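Local coordinates for uncharacterized protein (Danio rerio, PDB 5HBA), which probably serves in innate immunity as the globular recognition head of the complement C1q A chain, at residues 7-12 against 24-29; 39-44 against 101-106; 50-55 against 124-129. All coordinates share one frame; numbering follows the deposited sequence.

Interaction 1: residues 7-12 against 24-29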
# COMPACT_ATOMS: atom_id res chain seq x y z
N SER A 7 -9.72 7.80 -5.94
CA SER A 7 -9.80 6.36 -5.74
C SER A 7 -10.71 5.81 -6.82
O SER A 7 -11.91 6.15 -6.88
CB SER A 7 -10.36 6.05 -4.35
OG SER A 7 -10.41 4.66 -4.14
N VAL A 8 -10.14 4.98 -7.70
CA VAL A 8 -10.90 4.42 -8.82
C VAL A 8 -10.87 2.90 -8.80
O VAL A 8 -9.86 2.29 -8.43
CB VAL A 8 -10.40 4.97 -10.18
CG1 VAL A 8 -10.74 6.45 -10.31
CG2 VAL A 8 -8.87 4.76 -10.31
N LEU A 9 -11.98 2.29 -9.20
CA LEU A 9 -12.14 0.84 -9.12
C LEU A 9 -12.41 0.20 -10.48
O LEU A 9 -13.18 0.74 -11.30
CB LEU A 9 -13.29 0.50 -8.15
CG LEU A 9 -13.91 -0.90 -8.12
CD1 LEU A 9 -12.94 -1.95 -7.58
CD2 LEU A 9 -15.19 -0.89 -7.30
N ARG A 10 -11.78 -0.93 -10.73
CA ARG A 10 -12.08 -1.71 -11.92
C ARG A 10 -12.65 -3.04 -11.46
O ARG A 10 -11.95 -3.80 -10.79
CB ARG A 10 -10.83 -1.98 -12.76
CG ARG A 10 -11.14 -2.80 -14.02
CD ARG A 10 -9.89 -3.25 -14.76
NE ARG A 10 -10.27 -4.11 -15.88
CZ ARG A 10 -10.45 -3.67 -17.13
NH1 ARG A 10 -10.27 -2.39 -17.42
NH2 ARG A 10 -10.81 -4.53 -18.09
N ASN A 11 -13.92 -3.29 -11.80
CA ASN A 11 -14.58 -4.55 -11.50
C ASN A 11 -15.55 -4.88 -12.63
O ASN A 11 -16.70 -4.44 -12.62
CB ASN A 11 -15.34 -4.48 -10.17
CG ASN A 11 -15.86 -5.85 -9.71
OD1 ASN A 11 -15.31 -6.89 -10.06
ND2 ASN A 11 -16.93 -5.85 -8.93
N GLU A 12 -15.07 -5.64 -13.61
CA GLU A 12 -15.82 -5.88 -14.84
C GLU A 12 -15.41 -7.19 -15.52
O GLU A 12 -14.37 -7.78 -15.18
CB GLU A 12 -15.65 -4.69 -15.80
CG GLU A 12 -14.21 -4.25 -15.99
CD GLU A 12 -14.07 -3.01 -16.86
OE1 GLU A 12 -14.23 -3.12 -18.09
OE2 GLU A 12 -13.76 -1.92 -16.33
N PHE A 24 -11.07 1.94 -15.77
CA PHE A 24 -11.85 1.67 -14.55
C PHE A 24 -13.33 1.96 -14.80
O PHE A 24 -13.66 2.82 -15.61
CB PHE A 24 -11.32 2.54 -13.40
CG PHE A 24 -9.84 2.33 -13.10
CD1 PHE A 24 -8.86 3.02 -13.80
CD2 PHE A 24 -9.43 1.43 -12.11
CE1 PHE A 24 -7.51 2.83 -13.53
CE2 PHE A 24 -8.08 1.23 -11.83
CZ PHE A 24 -7.11 1.92 -12.54
N ASN A 25 -14.23 1.26 -14.11
CA ASN A 25 -15.67 1.49 -14.31
C ASN A 25 -16.40 2.06 -13.09
O ASN A 25 -17.63 2.16 -13.09
CB ASN A 25 -16.38 0.22 -14.82
CG ASN A 25 -16.30 -0.93 -13.84
OD1 ASN A 25 -15.30 -1.12 -13.15
ND2 ASN A 25 -17.36 -1.73 -13.79
N ASP A 26 -15.66 2.44 -12.05
CA ASP A 26 -16.26 3.06 -10.87
C ASP A 26 -15.32 4.08 -10.25
O ASP A 26 -14.17 3.76 -9.93
CB ASP A 26 -16.65 1.99 -9.84
CG ASP A 26 -17.62 2.51 -8.79
OD1 ASP A 26 -17.76 3.75 -8.66
OD2 ASP A 26 -18.25 1.68 -8.10
N LYS A 27 -15.80 5.30 -10.08
CA LYS A 27 -15.00 6.35 -9.45
C LYS A 27 -15.49 6.56 -8.02
O LYS A 27 -16.61 7.03 -7.78
CB LYS A 27 -15.07 7.65 -10.27
CG LYS A 27 -14.14 8.76 -9.79
CD LYS A 27 -14.36 10.06 -10.58
CE LYS A 27 -13.77 9.99 -11.97
NZ LYS A 27 -13.23 11.32 -12.43
N LEU A 28 -14.66 6.19 -7.05
CA LEU A 28 -15.01 6.28 -5.64
C LEU A 28 -14.81 7.71 -5.11
O LEU A 28 -15.63 8.22 -4.35
CB LEU A 28 -14.18 5.29 -4.82
CG LEU A 28 -14.76 3.89 -4.62
CD1 LEU A 28 -15.42 3.34 -5.88
CD2 LEU A 28 -13.68 2.94 -4.15
N SER A 29 -13.72 8.30 -5.51
CA SER A 29 -13.38 9.64 -5.16
C SER A 29 -12.57 10.19 -6.25
O SER A 29 -11.90 9.49 -6.92
CB SER A 29 -12.59 9.67 -3.89
OG SER A 29 -13.35 9.23 -2.85

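Interaction 2: residues 39-44 against 101-106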
# COMPACT_ATOMS: atom_id res chain seq x y z
N THR A 39 -9.79 6.48 -19.86
CA THR A 39 -8.47 6.38 -20.47
C THR A 39 -7.47 5.72 -19.52
O THR A 39 -6.40 5.26 -19.94
CB THR A 39 -7.92 7.76 -20.87
OG1 THR A 39 -7.77 8.57 -19.70
CG2 THR A 39 -8.85 8.46 -21.87
N GLY A 40 -7.83 5.69 -18.24
CA GLY A 40 -6.95 5.13 -17.22
C GLY A 40 -5.87 6.07 -16.71
O GLY A 40 -5.00 5.65 -15.93
N TYR A 41 -5.90 7.33 -17.14
CA TYR A 41 -4.84 8.28 -16.75
C TYR A 41 -5.25 9.24 -15.64
O TYR A 41 -6.30 9.88 -15.71
CB TYR A 41 -4.38 9.16 -17.92
CG TYR A 41 -3.70 8.45 -19.07
CD1 TYR A 41 -2.47 7.82 -18.90
CD2 TYR A 41 -4.25 8.48 -20.35
CE1 TYR A 41 -1.84 7.18 -19.95
CE2 TYR A 41 -3.63 7.86 -21.41
CZ TYR A 41 -2.43 7.21 -21.21
OH TYR A 41 -1.80 6.59 -22.26
N PHE A 42 -4.38 9.37 -14.64
CA PHE A 42 -4.37 10.56 -13.80
C PHE A 42 -3.56 11.59 -14.58
O PHE A 42 -2.45 11.29 -15.02
CB PHE A 42 -3.68 10.30 -12.46
CG PHE A 42 -3.40 11.54 -11.67
CD1 PHE A 42 -4.37 12.07 -10.82
CD2 PHE A 42 -2.17 12.19 -11.76
CE1 PHE A 42 -4.11 13.21 -10.08
CE2 PHE A 42 -1.92 13.34 -11.03
CZ PHE A 42 -2.89 13.85 -10.19
N THR A 43 -4.11 12.79 -14.74
CA THR A 43 -3.38 13.89 -15.36
C THR A 43 -3.22 15.03 -14.36
O THR A 43 -4.20 15.60 -13.88
CB THR A 43 -4.12 14.44 -16.61
OG1 THR A 43 -4.21 13.40 -17.60
CG2 THR A 43 -3.35 15.63 -17.20
N CYS A 44 -1.97 15.36 -14.06
CA CYS A 44 -1.66 16.41 -13.10
C CYS A 44 -2.14 17.80 -13.56
O CYS A 44 -1.77 18.27 -14.64
CB CYS A 44 -0.14 16.44 -12.87
SG CYS A 44 0.43 17.65 -11.65
N GLY A 101 0.40 18.60 -16.49
CA GLY A 101 0.28 17.81 -17.71
C GLY A 101 0.85 16.40 -17.65
O GLY A 101 0.49 15.56 -18.49
N ASP A 102 1.73 16.11 -16.69
CA ASP A 102 2.27 14.75 -16.55
C ASP A 102 1.14 13.76 -16.30
O ASP A 102 0.17 14.06 -15.60
CB ASP A 102 3.28 14.65 -15.40
CG ASP A 102 4.58 15.38 -15.69
OD1 ASP A 102 4.81 15.75 -16.86
OD2 ASP A 102 5.37 15.58 -14.73
N LYS A 103 1.26 12.56 -16.87
CA LYS A 103 0.24 11.54 -16.69
C LYS A 103 0.79 10.38 -15.87
O LYS A 103 1.99 10.10 -15.92
CB LYS A 103 -0.26 11.05 -18.05
CG LYS A 103 -1.00 12.13 -18.85
CD LYS A 103 -1.47 11.64 -20.21
CE LYS A 103 -2.18 12.75 -20.97
NZ LYS A 103 -3.51 13.14 -20.36
N VAL A 104 -0.07 9.74 -15.08
CA VAL A 104 0.33 8.57 -14.29
C VAL A 104 -0.72 7.48 -14.45
O VAL A 104 -1.93 7.77 -14.48
CB VAL A 104 0.53 8.91 -12.79
CG1 VAL A 104 0.98 7.67 -12.01
CG2 VAL A 104 1.56 10.03 -12.63
N TRP A 105 -0.27 6.24 -14.59
CA TRP A 105 -1.22 5.15 -14.79
C TRP A 105 -0.62 3.82 -14.39
O TRP A 105 0.57 3.73 -14.06
CB TRP A 105 -1.71 5.12 -16.25
CG TRP A 105 -0.68 4.67 -17.28
CD1 TRP A 105 -0.58 3.43 -17.84
CD2 TRP A 105 0.35 5.47 -17.91
NE1 TRP A 105 0.45 3.39 -18.75
CE2 TRP A 105 1.04 4.64 -18.82
CE3 TRP A 105 0.77 6.80 -17.79
CZ2 TRP A 105 2.11 5.08 -19.60
CZ3 TRP A 105 1.84 7.25 -18.56
CH2 TRP A 105 2.49 6.39 -19.46
N ILE A 106 -1.42 2.78 -14.48
CA ILE A 106 -0.99 1.43 -14.41
C ILE A 106 -1.37 0.68 -15.64
O ILE A 106 -2.30 0.94 -16.29
CB ILE A 106 -1.51 0.71 -13.16
CG1 ILE A 106 -3.04 0.65 -13.13
CG2 ILE A 106 -0.96 1.38 -11.94
CD1 ILE A 106 -3.65 -0.05 -11.94
O HOH W 1 -4.40 3.28 -15.08

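Interaction 3: residues 50-55 against 124-129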
# COMPACT_ATOMS: atom_id res chain seq x y z
N TYR A 50 3.32 13.72 -5.16
CA TYR A 50 2.10 12.93 -5.02
C TYR A 50 2.39 11.55 -4.46
O TYR A 50 3.49 11.03 -4.63
CB TYR A 50 1.46 12.74 -6.39
CG TYR A 50 0.71 13.95 -6.91
CD1 TYR A 50 1.39 15.01 -7.50
CD2 TYR A 50 -0.67 14.02 -6.83
CE1 TYR A 50 0.70 16.12 -7.98
CE2 TYR A 50 -1.37 15.11 -7.30
CZ TYR A 50 -0.68 16.16 -7.88
OH TYR A 50 -1.38 17.24 -8.35
N TYR A 51 1.39 10.94 -3.83
CA TYR A 51 1.47 9.51 -3.52
C TYR A 51 0.49 8.73 -4.39
O TYR A 51 -0.67 9.11 -4.54
CB TYR A 51 1.19 9.25 -2.03
CG TYR A 51 1.23 7.78 -1.67
CD1 TYR A 51 2.42 7.06 -1.75
CD2 TYR A 51 0.08 7.11 -1.28
CE1 TYR A 51 2.46 5.72 -1.44
CE2 TYR A 51 0.11 5.76 -0.96
CZ TYR A 51 1.31 5.08 -1.04
OH TYR A 51 1.34 3.75 -0.73
N PHE A 52 0.97 7.63 -4.97
CA PHE A 52 0.13 6.73 -5.76
C PHE A 52 0.26 5.31 -5.23
O PHE A 52 1.35 4.89 -4.82
CB PHE A 52 0.56 6.75 -7.23
CG PHE A 52 0.32 8.05 -7.93
CD1 PHE A 52 -0.89 8.30 -8.56
CD2 PHE A 52 1.32 9.02 -7.98
CE1 PHE A 52 -1.11 9.52 -9.22
CE2 PHE A 52 1.10 10.23 -8.64
CZ PHE A 52 -0.12 10.48 -9.25
N VAL A 53 -0.83 4.56 -5.24
CA VAL A 53 -0.81 3.16 -4.81
C VAL A 53 -1.93 2.40 -5.50
O VAL A 53 -3.01 2.95 -5.74
CB VAL A 53 -0.91 3.03 -3.26
CG1 VAL A 53 -2.30 3.41 -2.76
CG2 VAL A 53 -0.55 1.62 -2.79
N PHE A 54 -1.66 1.15 -5.87
CA PHE A 54 -2.70 0.31 -6.44
C PHE A 54 -2.78 -1.04 -5.73
O PHE A 54 -1.80 -1.49 -5.12
CB PHE A 54 -2.48 0.11 -7.94
CG PHE A 54 -1.25 -0.68 -8.27
CD1 PHE A 54 -1.30 -2.07 -8.33
CD2 PHE A 54 -0.04 -0.05 -8.50
CE1 PHE A 54 -0.17 -2.81 -8.60
CE2 PHE A 54 1.11 -0.79 -8.78
CZ PHE A 54 1.04 -2.17 -8.84
N HIS A 55 -3.93 -1.70 -5.84
CA HIS A 55 -4.12 -3.06 -5.32
C HIS A 55 -4.91 -3.82 -6.37
O HIS A 55 -6.03 -3.42 -6.73
CB HIS A 55 -4.91 -3.06 -4.00
CG HIS A 55 -4.44 -2.07 -3.00
ND1 HIS A 55 -3.33 -2.26 -2.20
CD2 HIS A 55 -4.96 -0.86 -2.63
CE1 HIS A 55 -3.17 -1.22 -1.41
NE2 HIS A 55 -4.12 -0.35 -1.65
N ALA A 124 -9.04 -4.12 -9.87
CA ALA A 124 -8.03 -3.13 -9.49
C ALA A 124 -8.60 -1.93 -8.75
O ALA A 124 -9.63 -1.39 -9.15
CB ALA A 124 -7.23 -2.68 -10.73
N VAL A 125 -7.92 -1.53 -7.68
CA VAL A 125 -8.20 -0.28 -6.98
C VAL A 125 -6.95 0.58 -7.11
O VAL A 125 -5.85 0.15 -6.75
CB VAL A 125 -8.55 -0.52 -5.48
CG1 VAL A 125 -8.79 0.81 -4.77
CG2 VAL A 125 -9.80 -1.40 -5.35
N PHE A 126 -7.09 1.79 -7.66
CA PHE A 126 -5.96 2.67 -7.90
C PHE A 126 -6.25 3.95 -7.12
O PHE A 126 -7.30 4.57 -7.30
CB PHE A 126 -5.87 2.98 -9.40
CG PHE A 126 -4.62 3.72 -9.82
CD1 PHE A 126 -3.47 3.73 -9.02
CD2 PHE A 126 -4.59 4.41 -11.03
CE1 PHE A 126 -2.32 4.40 -9.43
CE2 PHE A 126 -3.43 5.09 -11.44
CZ PHE A 126 -2.30 5.09 -10.63
N ASN A 127 -5.32 4.32 -6.24
CA ASN A 127 -5.50 5.46 -5.34
C ASN A 127 -4.36 6.47 -5.45
O ASN A 127 -3.21 6.10 -5.75
CB ASN A 127 -5.59 4.98 -3.90
CG ASN A 127 -6.69 3.97 -3.69
OD1 ASN A 127 -7.82 4.17 -4.13
ND2 ASN A 127 -6.36 2.86 -3.02
N GLY A 128 -4.66 7.73 -5.18
CA GLY A 128 -3.62 8.76 -5.22
C GLY A 128 -4.04 10.08 -4.61
O GLY A 128 -5.22 10.40 -4.55
N PHE A 129 -3.06 10.86 -4.15
CA PHE A 129 -3.35 12.18 -3.59
C PHE A 129 -2.11 13.07 -3.54
O PHE A 129 -0.97 12.58 -3.48
CB PHE A 129 -4.02 12.08 -2.21
CG PHE A 129 -3.30 11.20 -1.23
CD1 PHE A 129 -2.25 11.71 -0.47
CD2 PHE A 129 -3.66 9.87 -1.08
CE1 PHE A 129 -1.58 10.90 0.43
CE2 PHE A 129 -2.99 9.06 -0.18
CZ PHE A 129 -1.96 9.57 0.58
O HOH W 2 -4.59 1.97 -0.64

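Interaction 1: residues 7-12 against 24-29
Leu9 N makes the shortest hydrogen bond between 7-12 and 24-29, reaching Asp26 O at 2.7 Å nearly along the C=O axis. In return Leu9 O accepts Asp26 N at 3.1 Å and a weak bond from Asn25 N, because two residues face one. The same happens at Ser7, whose carbonyl O takes Leu28 N at 2.8 Å and also Ser29 N, while Ser7 N returns a bond to Ser29 O. Beyond the end of strand 5-10 the pairing is continued by a side chain. Asn25 holds CG in the crowded position between its backbone N and carbonyl carbon (chi1 62°), which swings the carboxamide across to Asn11. There OD1 accepts Asn11 N on a lone pair, almost straight at 175°. ND2 in turn gives one of its hydrogens to Asn11 O at 3.0 Å, from above the carbonyl plane. Asparagine suits the place because its amide, like a peptide, both gives and accepts. Outside this polar seam, Val8 CG2 sits squarely over one face of the Phe24 ring, 3.7 Å from its centroid, whereas the ring edge meets the Arg10 backbone. On the other face of the strands Leu9 CB touches Leu28 CD1 at 4.2 Å, and both leucines pack on Leu76 of the second subunit. Two classic beta bulges thus shape this antiparallel pair in the C1q jelly roll.

Interaction 2: residues 39-44 against 101-106
Trp105 carries CG between its backbone N and carbonyl carbon (chi1 71°), and Tyr41 sets CG anti to its own carbonyl carbon, so the two rings run side by side from neighbouring strands. They belong to an antiparallel pair in one sheet of the C1q jelly-roll sandwich. The edge of Tyr41 is turned to the indole face in an offset edge-to-face pair with planes at 86°, and CE1 of Tyr41 comes 3.4 Å from CE3 of Trp105. Over a face of the same tyrosine lies Lys103 CD, 4.1 Å from the ring centroid. A long lysine suits this place: its methylenes pack on the ring, and a bend at the last torsion (chi4 -69°) then brings NZ back to Thr43 OG1, a hydrogen bond of 2.9 Å. On the reverse face Phe42 and Val104 point into the protein, where Phe42 meets Phe52 and Tyr50 edge-to-face. Their backbones exchange two hydrogen bonds, and farther along Cys44 N binds Asp102 O at 2.9 Å. Gly40, with a positive phi, forms a G1 bulge with Tyr41 opposite Gln36. At that end water 1 bridges the segments, 2.6 Å from Gly40 O and accepting a hydrogen bond from Ile106 N.

Interaction 3: residues 50-55 against 124-129
Asn127 ND2 is gripped twice: it is hydrogen-bonded to Gly93 O of the second subunit, and it gives a weak bond to water 2 at 3.1 Å. The other end of this amide, OD1, is hydrogen-bonded to Ser7 OG, so asparagine can satisfy both of its polar ends in a buried position. Water 2 lies in the plane of the His55 ring, 2.6 Å from NE2, while His55 ND1 is tied to Ser91 OG; polar partners at both nitrogens would probably fix how the imidazole is turned. Beneath these side chains the backbones of 50-55 and 124-129 exchange six hydrogen bonds in three antiparallel hydrogen-bonded pairs, the shortest from Asn127 N to Val53 O at 2.7 Å. On the same face as Asn127, the rings of Tyr51 and Phe129 meet obliquely, with CD2 of Tyr51 3.7 Å from CZ of Phe129. The reverse face is aromatic. Phe126, with CG anti to the backbone N (chi1 -171°), leans across to the other strand: its CZ reaches Phe52 CD1 at 4.1 Å and its CD1 touches Phe54 CB at 3.9 Å. An alanine here would probably loosen the core, since the ring contacts to Phe52 and Phe54 would be lost. Opposite Phe52, Gly128 has to be small, as a CB would crowd Phe52 CD1 and Tyr51 O. No helix lies nearby in this all-beta jelly roll: strand 48-59 is flanked by 87-98 and 120-133, strand 120-133 by 5-10, and the face bearing Tyr51, Val53 and Asn127 packs against the other two subunits of the trimer.

In the fold
Interactions 1 and 3 are joined within one sheet, where strands 5-10 and 120-133 are neighbours: Arg10 N lies 2.7 Å from Ala124 O, and Leu9 CD1 3.7 Å from the same Ala124 O. Interaction 2 belongs to the opposing sheet and meets interaction 3 through the core of the sandwich, with Phe42 CZ 3.5 Å from Tyr50 CE2 and Val104 CG2 3.8 Å from Phe52 CZ. Phe24 links all three, its CZ touching Phe126 CB at 3.5 Å and Ile106 CD1 at 4.0 Å. Interactions 1 and 3 also face the second subunit; interaction 2 touches no other chain. A sulfate near Glu12 of interaction 1 probably comes from the crystallisation liquor.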